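Local coordinates for succinoglycan biosynthesis protein (Bacillus cereus ATCC 14579, PDB 3B55) that binds calcium and belongs to the erythromycin esterase-like family, with a possible role in succinoglycan biosynthesis and a reaction not yet established, at residues N258-E263 against M287-K292. The protein carries 1 engineered substitution. Residues are numbered along the deposited sequence; the frame is centred on the assembly and turned at random.
Sequences NARIIE and MYENAK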
ATOM      1  N   ASN A 258     -17.528   4.872  -0.541  1.00 17.16           N
ATOM      2  CA  ASN A 258     -17.909   3.477  -0.350  1.00 18.49           C
ATOM      3  C   ASN A 258     -18.597   2.983  -1.622  1.00 15.97           C
ATOM      4  O   ASN A 258     -18.392   1.845  -2.042  1.00 20.08           O
ATOM      5  CB  ASN A 258     -18.865   3.343   0.837  1.00 16.76           C
ATOM      6  CG  ASN A 258     -18.149   3.409   2.177  1.00 24.36           C
ATOM      7  OD1 ASN A 258     -17.750   2.384   2.729  1.00 21.67           O
ATOM      8  ND2 ASN A 258     -17.969   4.618   2.697  1.00 18.95           N
ATOM      9  N   ALA A 259     -19.415   3.839  -2.231  1.00 16.21           N
ATOM     10  CA  ALA A 259     -20.115   3.472  -3.465  1.00 14.23           C
ATOM     11  C   ALA A 259     -19.086   3.397  -4.590  1.00 11.29           C
ATOM     12  O   ALA A 259     -19.167   2.545  -5.479  1.00 10.29           O
ATOM     13  CB  ALA A 259     -21.183   4.509  -3.803  1.00 12.29           C
ATOM     14  N   ARG A 260     -18.117   4.301  -4.542  1.00 12.13           N
ATOM     15  CA  ARG A 260     -17.059   4.343  -5.541  1.00 12.49           C
ATOM     16  C   ARG A 260     -16.291   3.018  -5.555  1.00 11.95           C
ATOM     17  O   ARG A 260     -15.814   2.575  -6.595  1.00 11.52           O
ATOM     18  CB  ARG A 260     -16.094   5.480  -5.226  1.00 17.12           C
ATOM     19  CG  ARG A 260     -15.131   5.760  -6.346  1.00 26.17           C
ATOM     20  CD  ARG A 260     -15.828   6.503  -7.470  1.00 31.78           C
ATOM     21  NE  ARG A 260     -15.007   6.550  -8.676  1.00 41.46           N
ATOM     22  CZ  ARG A 260     -14.924   5.562  -9.560  1.00 37.37           C
ATOM     23  NH1 ARG A 260     -15.616   4.447  -9.377  1.00 39.63           N
ATOM     24  NH2 ARG A 260     -14.144   5.686 -10.623  1.00 38.70           N
ATOM     25  N   ILE A 261     -16.164   2.390  -4.392  1.00 11.32           N
ATOM     26  CA  ILE A 261     -15.451   1.122  -4.293  1.00 10.34           C
ATOM     27  C   ILE A 261     -16.160   0.028  -5.097  1.00  9.79           C
ATOM     28  O   ILE A 261     -15.508  -0.796  -5.736  1.00 10.32           O
ATOM     29  CB  ILE A 261     -15.318   0.675  -2.822  1.00  7.41           C
ATOM     30  CG1 ILE A 261     -14.432   1.664  -2.057  1.00  8.36           C
ATOM     31  CG2 ILE A 261     -14.744  -0.732  -2.752  1.00 14.03           C
ATOM     32  CD1 ILE A 261     -12.982   1.707  -2.525  1.00  3.85           C
ATOM     33  N   ILE A 262     -17.490   0.024  -5.054  1.00  8.37           N
ATOM     34  CA  ILE A 262     -18.290  -0.957  -5.778  1.00  9.37           C
ATOM     35  C   ILE A 262     -18.076  -0.806  -7.284  1.00  9.26           C
ATOM     36  O   ILE A 262     -18.001  -1.805  -8.007  1.00 12.81           O
ATOM     37  CB  ILE A 262     -19.794  -0.790  -5.463  1.00 10.88           C
ATOM     38  CG1 ILE A 262     -20.009  -0.775  -3.949  1.00 10.05           C
ATOM     39  CG2 ILE A 262     -20.582  -1.930  -6.094  1.00  6.24           C
ATOM     40  CD1 ILE A 262     -21.418  -0.422  -3.525  1.00 14.26           C
ATOM     41  N   GLU A 263     -17.993   0.435  -7.762  1.00 12.42           N
ATOM     42  CA  GLU A 263     -17.755   0.674  -9.184  1.00 11.97           C
ATOM     43  C   GLU A 263     -16.343   0.226  -9.556  1.00 11.01           C
ATOM     44  O   GLU A 263     -16.122  -0.336 -10.633  1.00 10.08           O
ATOM     45  CB  GLU A 263     -17.888   2.153  -9.523  1.00 12.42           C
ATOM     46  CG  GLU A 263     -19.300   2.714  -9.481  1.00 19.82           C
ATOM     47  CD  GLU A 263     -19.337   4.163  -9.932  1.00 26.17           C
ATOM     48  OE1 GLU A 263     -19.282   4.414 -11.157  1.00 24.68           O
ATOM     49  OE2 GLU A 263     -19.398   5.049  -9.054  1.00 22.28           O
HETATM   50  N   MSE A 287      -6.476   1.798  -6.639  1.00  5.73           N
HETATM   51  CA  MSE A 287      -5.684   1.951  -5.415  1.00 10.77           C
HETATM   52  C   MSE A 287      -5.192   3.388  -5.303  1.00  6.97           C
HETATM   53  O   MSE A 287      -5.157   3.965  -4.215  1.00  7.78           O
HETATM   54  CB  MSE A 287      -4.478   1.002  -5.408  1.00  7.49           C
HETATM   55  CG  MSE A 287      -4.838  -0.481  -5.457  1.00 17.43           C
HETATM   56 SE   MSE A 287      -3.694  -1.596  -4.329  1.00 35.42          SE
HETATM   57  CE  MSE A 287      -2.104  -1.613  -5.423  1.00 16.18           C
ATOM     58  N   TYR A 288      -4.808   3.949  -6.446  1.00  6.80           N
ATOM     59  CA  TYR A 288      -4.322   5.325  -6.543  1.00  5.65           C
ATOM     60  C   TYR A 288      -5.422   6.278  -6.107  1.00  5.68           C
ATOM     61  O   TYR A 288      -5.189   7.178  -5.297  1.00  6.14           O
ATOM     62  CB  TYR A 288      -3.933   5.637  -7.997  1.00  8.64           C
ATOM     63  CG  TYR A 288      -4.105   7.084  -8.412  1.00 10.02           C
ATOM     64  CD1 TYR A 288      -3.350   8.098  -7.822  1.00 12.93           C
ATOM     65  CD2 TYR A 288      -5.010   7.439  -9.414  1.00 13.49           C
ATOM     66  CE1 TYR A 288      -3.488   9.428  -8.219  1.00  5.94           C
ATOM     67  CE2 TYR A 288      -5.154   8.772  -9.825  1.00  8.94           C
ATOM     68  CZ  TYR A 288      -4.390   9.760  -9.223  1.00 12.77           C
ATOM     69  OH  TYR A 288      -4.517  11.079  -9.613  1.00 11.22           O
ATOM     70  N   GLU A 289      -6.618   6.063  -6.658  1.00  6.11           N
ATOM     71  CA  GLU A 289      -7.781   6.899  -6.364  1.00 13.05           C
ATOM     72  C   GLU A 289      -8.150   6.855  -4.891  1.00 10.18           C
ATOM     73  O   GLU A 289      -8.518   7.872  -4.307  1.00 13.68           O
ATOM     74  CB  GLU A 289      -8.995   6.458  -7.202  1.00 11.16           C
ATOM     75  CG  GLU A 289      -8.825   6.623  -8.705  1.00 15.95           C
ATOM     76  CD  GLU A 289     -10.121   6.374  -9.477  1.00 20.42           C
ATOM     77  OE1 GLU A 289     -11.037   5.723  -8.920  1.00 20.64           O
ATOM     78  OE2 GLU A 289     -10.212   6.813 -10.648  1.00 23.70           O
ATOM     79  N   ASN A 290      -8.046   5.674  -4.293  1.00  7.25           N
ATOM     80  CA  ASN A 290      -8.384   5.514  -2.887  1.00  9.58           C
ATOM     81  C   ASN A 290      -7.359   6.186  -1.990  1.00  6.86           C
ATOM     82  O   ASN A 290      -7.708   6.728  -0.946  1.00  5.02           O
ATOM     83  CB  ASN A 290      -8.520   4.026  -2.555  1.00  7.17           C
ATOM     84  CG  ASN A 290      -9.710   3.395  -3.260  1.00  9.47           C
ATOM     85  OD1 ASN A 290      -9.784   2.171  -3.433  1.00 11.22           O
ATOM     86  ND2 ASN A 290     -10.655   4.236  -3.669  1.00  3.85           N
ATOM     87  N   ALA A 291      -6.095   6.157  -2.407  1.00  8.76           N
ATOM     88  CA  ALA A 291      -5.028   6.789  -1.646  1.00  5.76           C
ATOM     89  C   ALA A 291      -5.146   8.305  -1.821  1.00  8.15           C
ATOM     90  O   ALA A 291      -4.878   9.072  -0.894  1.00  9.57           O
ATOM     91  CB  ALA A 291      -3.682   6.310  -2.144  1.00  3.86           C
ATOM     92  N   LYS A 292      -5.548   8.735  -3.015  1.00  8.97           N
ATOM     93  CA  LYS A 292      -5.710  10.163  -3.290  1.00 10.72           C
ATOM     94  C   LYS A 292      -6.911  10.700  -2.520  1.00 11.56           C
ATOM     95  O   LYS A 292      -6.846  11.772  -1.916  1.00 14.18           O
ATOM     96  CB  LYS A 292      -5.907  10.417  -4.787  1.00 13.46           C
ATOM     97  CG  LYS A 292      -6.097  11.889  -5.101  1.00 18.85           C
ATOM     98  CD  LYS A 292      -5.906  12.212  -6.573  1.00 18.59           C
ATOM     99  CE  LYS A 292      -7.212  12.159  -7.335  1.00 33.30           C
ATOM    100  NZ  LYS A 292      -7.083  12.895  -8.628  1.00 44.71           N
TER
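A helix-helix pairing within the erythromycin esterase-like fold, in which helix 250-268 lies beside helix 278-298, rests here on a charged bridge between R260 and E289 and a van der Waals contact of the I261 methyl with the amide end of N290. The pair illustrates how helices too far apart for close backbone packing can be linked by side chains: the closest CA atoms, those of I261 and N290, are 8.4 Å apart, and side chains alone span the interval. R260 leaves its helix with CG anti to the backbone N (chi1 -169°) and bends at chi2, which carries the guanidinium across to the carboxylate of E289. The two side chains run nearly perpendicular to each other, with their flat groups turned 64° apart. Carboxylate oxygen OE1 of E289 sits over one face of the guanidinium, 3.5 Å from R260 NH2, without any N-H directed toward the oxygen, and the attraction is one of charge alone. E263 of the same helix probably adds a weaker pull, its OE2 lying a long 3.8 Å from R260 NH1, again well out of plane. A salt-bridge network thus links three residues on two helices, each acid having a hydrogen-bonding partner as well: Q264 NE2 for E289 OE1 and S235 OG for E263 OE2. Where this network is partly exposed, the second touch is buried. N290, which also packs on M171 of strand 167-172, ties the pair to the edge of the central sheet, and its side chain lies about 10 Å from that of the calcium ligand E113. Against its amide end rests the I261 methyl CD1, 3.8 Å from N290 CG.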